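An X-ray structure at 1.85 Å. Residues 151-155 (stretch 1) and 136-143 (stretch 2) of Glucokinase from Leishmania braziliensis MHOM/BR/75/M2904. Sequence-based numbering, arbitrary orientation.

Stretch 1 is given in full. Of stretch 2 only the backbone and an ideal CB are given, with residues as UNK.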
# COMPACT_ATOMS: atom_id res chain seq x y z
N ARG A 151 19.84 9.35 5.95
CA ARG A 151 18.86 9.86 6.89
C ARG A 151 18.01 10.95 6.23
O ARG A 151 17.50 11.83 6.91
CB ARG A 151 19.55 10.43 8.13
CG ARG A 151 20.42 9.44 8.92
CD ARG A 151 20.41 9.81 10.40
NE ARG A 151 20.22 8.69 11.34
CZ ARG A 151 19.38 7.67 11.20
NH1 ARG A 151 18.59 7.53 10.14
NH2 ARG A 151 19.32 6.75 12.15
N SER A 152 17.85 10.86 4.91
CA SER A 152 17.22 11.93 4.15
C SER A 152 16.36 11.41 2.99
O SER A 152 16.64 10.37 2.41
CB SER A 152 18.29 12.88 3.63
OG SER A 152 19.02 13.43 4.70
N ALA A 153 15.32 12.16 2.64
CA ALA A 153 14.43 11.71 1.57
C ALA A 153 13.67 12.87 1.00
O ALA A 153 13.39 13.85 1.70
CB ALA A 153 13.45 10.67 2.10
N LEU A 154 13.33 12.75 -0.28
CA LEU A 154 12.29 13.58 -0.85
C LEU A 154 10.97 12.90 -0.54
O LEU A 154 10.85 11.68 -0.62
CB LEU A 154 12.46 13.71 -2.37
CG LEU A 154 13.79 14.29 -2.82
CD1 LEU A 154 13.91 14.29 -4.33
CD2 LEU A 154 13.95 15.69 -2.26
N LEU A 155 9.98 13.70 -0.17
CA LEU A 155 8.66 13.17 0.13
C LEU A 155 7.62 13.77 -0.80
O LEU A 155 7.64 14.98 -1.11
CB LEU A 155 8.29 13.48 1.58
CG LEU A 155 9.29 13.11 2.68
CD1 LEU A 155 8.84 13.69 4.01
CD2 LEU A 155 9.50 11.60 2.80
N UNK A 136 14.93 18.79 -12.17
CA UNK A 136 14.72 17.61 -11.35
C UNK A 136 15.35 17.83 -9.99
O UNK A 136 16.47 18.34 -9.89
CB UNK A 136 15.30 16.36 -12.02
N UNK A 137 14.62 17.48 -8.93
CA UNK A 137 15.18 17.49 -7.58
C UNK A 137 15.94 16.19 -7.40
O UNK A 137 15.36 15.11 -7.55
CB UNK A 137 14.10 17.65 -6.51
N UNK A 138 17.23 16.28 -7.10
CA UNK A 138 18.01 15.09 -6.79
C UNK A 138 18.55 15.21 -5.38
O UNK A 138 19.32 16.12 -5.08
CB UNK A 138 19.15 14.89 -7.79
N UNK A 139 18.11 14.31 -4.50
CA UNK A 139 18.48 14.33 -3.09
C UNK A 139 20.00 14.34 -2.90
O UNK A 139 20.53 15.04 -2.02
CB UNK A 139 17.87 13.12 -2.37
N UNK A 140 20.70 13.58 -3.73
CA UNK A 140 22.16 13.47 -3.64
C UNK A 140 22.89 14.82 -3.83
O UNK A 140 24.00 15.00 -3.32
CB UNK A 140 22.66 12.47 -4.69
N UNK A 141 22.27 15.76 -4.54
CA UNK A 141 22.89 17.07 -4.75
C UNK A 141 22.80 17.99 -3.53
O UNK A 141 23.40 19.07 -3.51
CB UNK A 141 22.24 17.76 -5.95
N UNK A 142 22.04 17.56 -2.52
CA UNK A 142 21.72 18.42 -1.39
C UNK A 142 22.82 18.41 -0.33
O UNK A 142 23.49 17.40 -0.17
CB UNK A 142 20.39 17.99 -0.77
N UNK A 143 22.99 19.54 0.37
CA UNK A 143 23.96 19.74 1.46
C UNK A 143 23.87 18.67 2.53
O UNK A 143 22.86 18.59 3.23
CB UNK A 143 23.75 21.11 2.10

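Stretch 1 presents an extended strand, 152-155, and its main offering to stretch 2 is the side chain of L154. No hydrogen bond links the two stretches, so the contact rests on packing.

Position 136 has phi/psi of -117/134, an extended backbone. Its ideal CB has nothing of stretch 1 within 5.5 Å. Stretch 1 therefore sets no limit, and many residues would suit. The deposited residue is I136, whose side chain does not reach stretch 1.

Position 137 is also extended, at -82/122, and its CA-to-CB bond points toward stretch 1. The ideal CB already lies 4.0 Å from L154 CD1. A methyl group offers nothing to a polar partner, so a small apolar side chain suits the place well. A larger apolar one might also fit if it turned aside from L154. The residue is A137. Its CB packs against L154 CD1 at 4.0 Å, and the same CD1 lies 3.6 Å from A137 O.

Position 138 points away, with nothing of stretch 1 near its CB. Long polar or charged residues are as acceptable as any. R138 is found, and its side chain makes no contact with stretch 1. Its backbone O accepts a hydrogen bond from the N of position 141, at the start of a tight turn.

Position 139 has phi/psi of -55/-39, which fits the 3-10 segment that begins here. CA-to-CB points toward stretch 1. The ideal CB is 4.3 Å from L154 CG and 5.4 Å from A153 C. Beyond it lie the backbone of S152 and A153 and the CB of S152. A medium or large apolar side chain could cover this surface: leucine, methionine or isoleucine are all reasonable. A side chain ending in a hydrogen-bond donor might instead aim at S152 O. The residue is L139, with chi1 t and chi2 p. Its CB packs on L154 CG at 4.3 Å. L139 CD2 reaches 3.2 Å from S152 O, a close approach but no hydrogen bond, since a methyl carbon is no conventional donor. L139 CD2 is also 3.9 Å from A153 CA, while L139 CD1 lies 4.0 Å from S152 CB.

Positions 140 and 141 continue the 3-10 segment, and both are out of reach of stretch 1. Many residues would suit either. They are V140 and D141, and neither touches stretch 1.

Position 142 returns to an extended backbone, at -84/149. Its CB points toward stretch 1 but has nothing within 5.5 Å. Only a long side chain could bridge that gap, and the methyl L154 CD2 favors an apolar or aromatic end. Phenylalanine, tyrosine or methionine would serve. The residue is Y142, with chi1 m. Its CE2 meets L154 CD2 at 3.7 Å, an oblique approach to the ring. Y142 N donates to L139 O at 3.0 Å, which helps close the turn.

Position 143 is out of reach. Its phi of -52 allows proline among others, and P143 is found.

Stretch 2, residues 136-143: IARLVDYP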
# COMPACT_ATOMS: atom_id res chain seq x y z
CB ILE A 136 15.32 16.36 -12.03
CG1 ILE A 136 14.74 16.20 -13.44
CG2 ILE A 136 15.10 15.11 -11.18
CD1 ILE A 136 13.23 16.08 -13.49
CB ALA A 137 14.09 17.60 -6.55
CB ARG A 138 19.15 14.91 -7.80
CG ARG A 138 18.63 14.77 -9.23
CD ARG A 138 19.73 14.47 -10.25
NE ARG A 138 19.17 14.42 -11.60
CZ ARG A 138 18.77 15.50 -12.27
NH1 ARG A 138 18.86 16.69 -11.72
NH2 ARG A 138 18.26 15.38 -13.49
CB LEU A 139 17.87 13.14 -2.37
CG LEU A 139 18.22 13.01 -0.89
CD1 LEU A 139 17.56 14.13 -0.11
CD2 LEU A 139 17.83 11.64 -0.33
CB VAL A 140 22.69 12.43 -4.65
CG1 VAL A 140 22.54 12.93 -6.07
CG2 VAL A 140 24.14 12.07 -4.34
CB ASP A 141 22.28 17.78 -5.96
CG ASP A 141 22.64 17.12 -7.28
OD1 ASP A 141 23.48 16.19 -7.28
OD2 ASP A 141 22.08 17.54 -8.32
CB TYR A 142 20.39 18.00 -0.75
CG TYR A 142 19.18 18.23 -1.62
CD1 TYR A 142 19.28 18.92 -2.83
CD2 TYR A 142 17.93 17.77 -1.23
CE1 TYR A 142 18.17 19.13 -3.62
CE2 TYR A 142 16.82 17.98 -2.00
CZ TYR A 142 16.94 18.66 -3.20
OH TYR A 142 15.84 18.87 -3.99
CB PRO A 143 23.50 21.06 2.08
CG PRO A 143 22.94 21.81 0.95
CD PRO A 143 22.26 20.80 0.07
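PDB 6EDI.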